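PDB 2Z0Q: Rho guanine nucleotide exchange factor 3 from Mus musculus, which acts as a guanine nucleotide exchange factor for the GTPases RhoA and RhoB, seen here as its DH-PH domain fragment. Local coordinates for residues A[224-236]-A[246-258]. Residues are numbered along the deposited sequence; the frame is centred on the assembly and turned at random.
Sequences SLIDSSRVLCCHG and LHVFLFQEVLVIT
H247 and H235 meet at the edges of their imidazoles: NE2 of H247 lies 2.8 Å from ND1 of H235, a nearly straight hydrogen bond (168°) that either ring could donate. With CG anti to the backbone N (chi1 -164°), the H247 ring reaches back over G236; imidazole thus supplies both a nitrogen for H235 and a flat face for G236 CA. A leucine in place of H247 would probably leave ND1 of H235 without its mate and G236 CA without that face. V248 exchanges two backbone bonds with G236, where a CB would collide with the preceding carbonyl O, so glycine fits. F249 suits the aromatic cluster with both histidines: its ring tilts 18° from that of H235, too offset to overlap much, with CD1 of F249 3.5 Å from CB of H235. At L250 a classic beta bulge sets C233 and C234 opposite one residue: L250 O takes weak bonds from both amides, while L250 N gives C234 O a firm one. Apolar L250 lays CD2 against C233 CB and CB against C234 SG. CD1 of L232 stands 3.7 Å from the F251 ring centroid, a CH-pi contact over one face. Next, Q252 N bonds to V231 O, and a water joins E253 N to S229 OG, a small hydroxyl donating to L225 O. Compact, beta-branched V254 and V256 receive L225 and I226 of the helical turn. In this PH-domain sheet, strand 232-240 also pairs with strand 322-327, and 245-251 with 254-263; C234 and V248 touch W337 of helix 331-345, while L232 and F251 pack on helix 180-213, whose E206 is hydrogen-bonded through OE2 to H235 NE2.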
# COMPACT_ATOMS: atom_id res chain seq x y z
N SER A 224 -25.64 -7.65 6.27
CA SER A 224 -25.14 -7.23 7.57
C SER A 224 -23.69 -7.62 7.78
O SER A 224 -23.00 -7.04 8.62
CB SER A 224 -26.01 -7.82 8.69
OG SER A 224 -25.78 -9.22 8.80
N LEU A 225 -23.21 -8.62 7.04
CA LEU A 225 -21.84 -9.06 7.19
C LEU A 225 -20.92 -7.96 6.69
O LEU A 225 -19.80 -7.82 7.18
CB LEU A 225 -21.60 -10.36 6.42
CG LEU A 225 -22.17 -11.63 7.03
CD1 LEU A 225 -21.91 -12.81 6.07
CD2 LEU A 225 -21.51 -11.89 8.40
N ILE A 226 -21.35 -7.20 5.69
CA ILE A 226 -20.50 -6.11 5.21
C ILE A 226 -20.44 -5.05 6.33
O ILE A 226 -19.37 -4.57 6.69
CB ILE A 226 -21.07 -5.44 3.94
CG1 ILE A 226 -20.95 -6.40 2.74
CG2 ILE A 226 -20.30 -4.17 3.63
CD1 ILE A 226 -21.88 -6.01 1.58
N ASP A 227 -21.61 -4.68 6.83
CA ASP A 227 -21.73 -3.67 7.89
C ASP A 227 -20.88 -3.98 9.12
O ASP A 227 -20.23 -3.10 9.69
CB ASP A 227 -23.21 -3.54 8.30
CG ASP A 227 -24.12 -3.20 7.12
OD1 ASP A 227 -23.62 -2.95 6.01
OD2 ASP A 227 -25.36 -3.19 7.29
N SER A 228 -20.88 -5.25 9.53
CA SER A 228 -20.13 -5.67 10.69
C SER A 228 -18.65 -5.89 10.42
O SER A 228 -17.89 -6.14 11.35
CB SER A 228 -20.74 -6.96 11.26
OG SER A 228 -20.57 -8.06 10.37
N SER A 229 -18.21 -5.77 9.16
CA SER A 229 -16.81 -5.99 8.87
C SER A 229 -15.93 -4.89 9.41
O SER A 229 -16.25 -3.69 9.32
CB SER A 229 -16.56 -6.14 7.36
OG SER A 229 -17.30 -7.22 6.81
N ARG A 230 -14.80 -5.29 9.99
CA ARG A 230 -13.84 -4.36 10.52
C ARG A 230 -12.51 -4.63 9.87
O ARG A 230 -11.57 -3.88 10.02
CB ARG A 230 -13.75 -4.48 12.05
CG ARG A 230 -14.96 -3.86 12.78
CD ARG A 230 -15.15 -2.38 12.38
NE ARG A 230 -16.35 -1.77 12.95
CZ ARG A 230 -17.59 -2.01 12.52
NH1 ARG A 230 -17.81 -2.84 11.52
NH2 ARG A 230 -18.62 -1.40 13.10
N VAL A 231 -12.45 -5.71 9.08
CA VAL A 231 -11.20 -6.03 8.39
C VAL A 231 -11.36 -6.28 6.90
O VAL A 231 -12.22 -7.06 6.50
CB VAL A 231 -10.52 -7.29 9.03
CG1 VAL A 231 -11.48 -8.45 9.05
CG2 VAL A 231 -9.26 -7.65 8.29
N LEU A 232 -10.58 -5.59 6.08
CA LEU A 232 -10.60 -5.86 4.64
C LEU A 232 -9.32 -6.71 4.44
O LEU A 232 -8.21 -6.17 4.44
CB LEU A 232 -10.54 -4.56 3.83
CG LEU A 232 -10.75 -4.58 2.33
CD1 LEU A 232 -12.05 -5.41 1.99
CD2 LEU A 232 -10.89 -3.13 1.80
N CYS A 233 -9.51 -8.02 4.28
CA CYS A 233 -8.40 -8.95 4.07
C CYS A 233 -7.58 -8.57 2.85
O CYS A 233 -6.35 -8.53 2.89
CB CYS A 233 -8.92 -10.38 3.96
SG CYS A 233 -9.98 -10.94 5.31
N CYS A 234 -8.25 -8.32 1.73
CA CYS A 234 -7.57 -7.88 0.52
C CYS A 234 -8.63 -7.38 -0.46
O CYS A 234 -9.83 -7.63 -0.27
CB CYS A 234 -6.76 -9.01 -0.13
SG CYS A 234 -7.78 -10.30 -0.89
N HIS A 235 -8.19 -6.64 -1.48
CA HIS A 235 -9.11 -6.15 -2.50
C HIS A 235 -8.31 -5.81 -3.75
O HIS A 235 -7.07 -5.63 -3.70
CB HIS A 235 -9.91 -4.91 -1.97
CG HIS A 235 -9.09 -3.65 -1.87
ND1 HIS A 235 -8.98 -2.75 -2.90
CD2 HIS A 235 -8.26 -3.21 -0.89
CE1 HIS A 235 -8.11 -1.80 -2.57
NE2 HIS A 235 -7.66 -2.06 -1.36
N GLY A 236 -8.97 -5.72 -4.90
CA GLY A 236 -8.23 -5.42 -6.09
C GLY A 236 -9.07 -5.63 -7.34
O GLY A 236 -10.18 -6.15 -7.26
N LEU A 246 -13.84 -5.76 -12.80
CA LEU A 246 -14.48 -5.69 -11.50
C LEU A 246 -13.48 -5.29 -10.41
O LEU A 246 -12.27 -5.38 -10.63
CB LEU A 246 -15.09 -7.08 -11.15
CG LEU A 246 -16.04 -7.70 -12.19
CD1 LEU A 246 -16.24 -9.21 -11.98
CD2 LEU A 246 -17.36 -6.93 -12.15
N HIS A 247 -14.00 -4.74 -9.31
CA HIS A 247 -13.17 -4.46 -8.17
C HIS A 247 -13.78 -5.35 -7.11
O HIS A 247 -14.97 -5.23 -6.74
CB HIS A 247 -13.21 -2.99 -7.69
CG HIS A 247 -12.07 -2.68 -6.78
ND1 HIS A 247 -10.93 -2.02 -7.22
CD2 HIS A 247 -11.83 -3.04 -5.50
CE1 HIS A 247 -10.04 -2.00 -6.23
NE2 HIS A 247 -10.57 -2.60 -5.18
N VAL A 248 -12.97 -6.27 -6.59
CA VAL A 248 -13.46 -7.22 -5.63
C VAL A 248 -12.90 -6.96 -4.23
O VAL A 248 -11.72 -6.67 -4.08
CB VAL A 248 -13.13 -8.65 -6.11
CG1 VAL A 248 -13.61 -9.66 -5.11
CG2 VAL A 248 -13.75 -8.88 -7.49
N PHE A 249 -13.76 -7.12 -3.25
CA PHE A 249 -13.41 -6.88 -1.85
C PHE A 249 -13.65 -8.12 -0.99
O PHE A 249 -14.78 -8.62 -0.88
CB PHE A 249 -14.30 -5.76 -1.29
CG PHE A 249 -14.12 -4.43 -1.98
CD1 PHE A 249 -13.09 -3.56 -1.60
CD2 PHE A 249 -14.97 -4.05 -3.01
CE1 PHE A 249 -12.92 -2.34 -2.25
CE2 PHE A 249 -14.80 -2.86 -3.65
CZ PHE A 249 -13.77 -1.98 -3.27
N LEU A 250 -12.58 -8.60 -0.36
CA LEU A 250 -12.71 -9.71 0.54
C LEU A 250 -12.68 -9.16 1.99
O LEU A 250 -11.61 -8.85 2.52
CB LEU A 250 -11.55 -10.70 0.38
CG LEU A 250 -11.60 -11.85 1.42
CD1 LEU A 250 -12.86 -12.71 1.24
CD2 LEU A 250 -10.35 -12.69 1.28
N PHE A 251 -13.85 -9.00 2.58
CA PHE A 251 -13.92 -8.58 3.99
C PHE A 251 -13.76 -9.91 4.75
O PHE A 251 -13.88 -10.98 4.16
CB PHE A 251 -15.28 -7.93 4.28
CG PHE A 251 -15.45 -6.57 3.65
CD1 PHE A 251 -14.84 -5.44 4.21
CD2 PHE A 251 -16.20 -6.43 2.49
CE1 PHE A 251 -15.00 -4.17 3.62
CE2 PHE A 251 -16.36 -5.18 1.89
CZ PHE A 251 -15.76 -4.04 2.46
N GLN A 252 -13.49 -9.87 6.06
CA GLN A 252 -13.25 -11.13 6.76
C GLN A 252 -14.30 -12.21 6.55
O GLN A 252 -13.97 -13.38 6.36
CB GLN A 252 -13.11 -10.88 8.26
CG GLN A 252 -12.64 -12.11 9.05
CD GLN A 252 -11.21 -12.47 8.73
OE1 GLN A 252 -10.94 -13.20 7.78
NE2 GLN A 252 -10.27 -11.93 9.53
N GLU A 253 -15.57 -11.82 6.57
CA GLU A 253 -16.63 -12.79 6.45
C GLU A 253 -17.48 -12.73 5.18
O GLU A 253 -18.40 -13.52 5.03
CB GLU A 253 -17.55 -12.68 7.67
CG GLU A 253 -16.81 -12.94 9.00
CD GLU A 253 -17.75 -12.90 10.18
OE1 GLU A 253 -18.70 -13.71 10.19
OE2 GLU A 253 -17.57 -12.06 11.09
N VAL A 254 -17.14 -11.82 4.28
CA VAL A 254 -17.94 -11.67 3.06
C VAL A 254 -17.17 -11.13 1.87
O VAL A 254 -16.35 -10.21 1.99
CB VAL A 254 -19.22 -10.80 3.35
CG1 VAL A 254 -18.80 -9.39 3.76
CG2 VAL A 254 -20.18 -10.74 2.09
N LEU A 255 -17.44 -11.72 0.69
CA LEU A 255 -16.81 -11.26 -0.55
C LEU A 255 -17.81 -10.33 -1.26
O LEU A 255 -18.99 -10.65 -1.39
CB LEU A 255 -16.48 -12.46 -1.44
CG LEU A 255 -15.73 -12.12 -2.74
CD1 LEU A 255 -14.25 -11.98 -2.44
CD2 LEU A 255 -15.91 -13.24 -3.79
N VAL A 256 -17.33 -9.18 -1.72
CA VAL A 256 -18.20 -8.21 -2.41
C VAL A 256 -17.59 -7.94 -3.78
O VAL A 256 -16.42 -7.58 -3.90
CB VAL A 256 -18.34 -6.89 -1.59
CG1 VAL A 256 -19.34 -5.91 -2.32
CG2 VAL A 256 -18.86 -7.22 -0.21
N ILE A 257 -18.40 -8.13 -4.83
CA ILE A 257 -17.93 -7.97 -6.20
C ILE A 257 -18.62 -6.72 -6.76
O ILE A 257 -19.84 -6.59 -6.67
CB ILE A 257 -18.33 -9.22 -7.08
CG1 ILE A 257 -17.71 -10.49 -6.48
CG2 ILE A 257 -17.84 -9.01 -8.51
CD1 ILE A 257 -18.08 -11.79 -7.22
N THR A 258 -17.82 -5.81 -7.30
CA THR A 258 -18.37 -4.53 -7.77
C THR A 258 -17.73 -4.06 -9.04
O THR A 258 -16.79 -4.69 -9.55
CB THR A 258 -18.05 -3.44 -6.73
OG1 THR A 258 -16.65 -3.06 -6.85
CG2 THR A 258 -18.33 -3.95 -5.31
O HOH W 1 -18.75 -9.58 9.38
O HOH W 2 -16.50 -9.47 7.83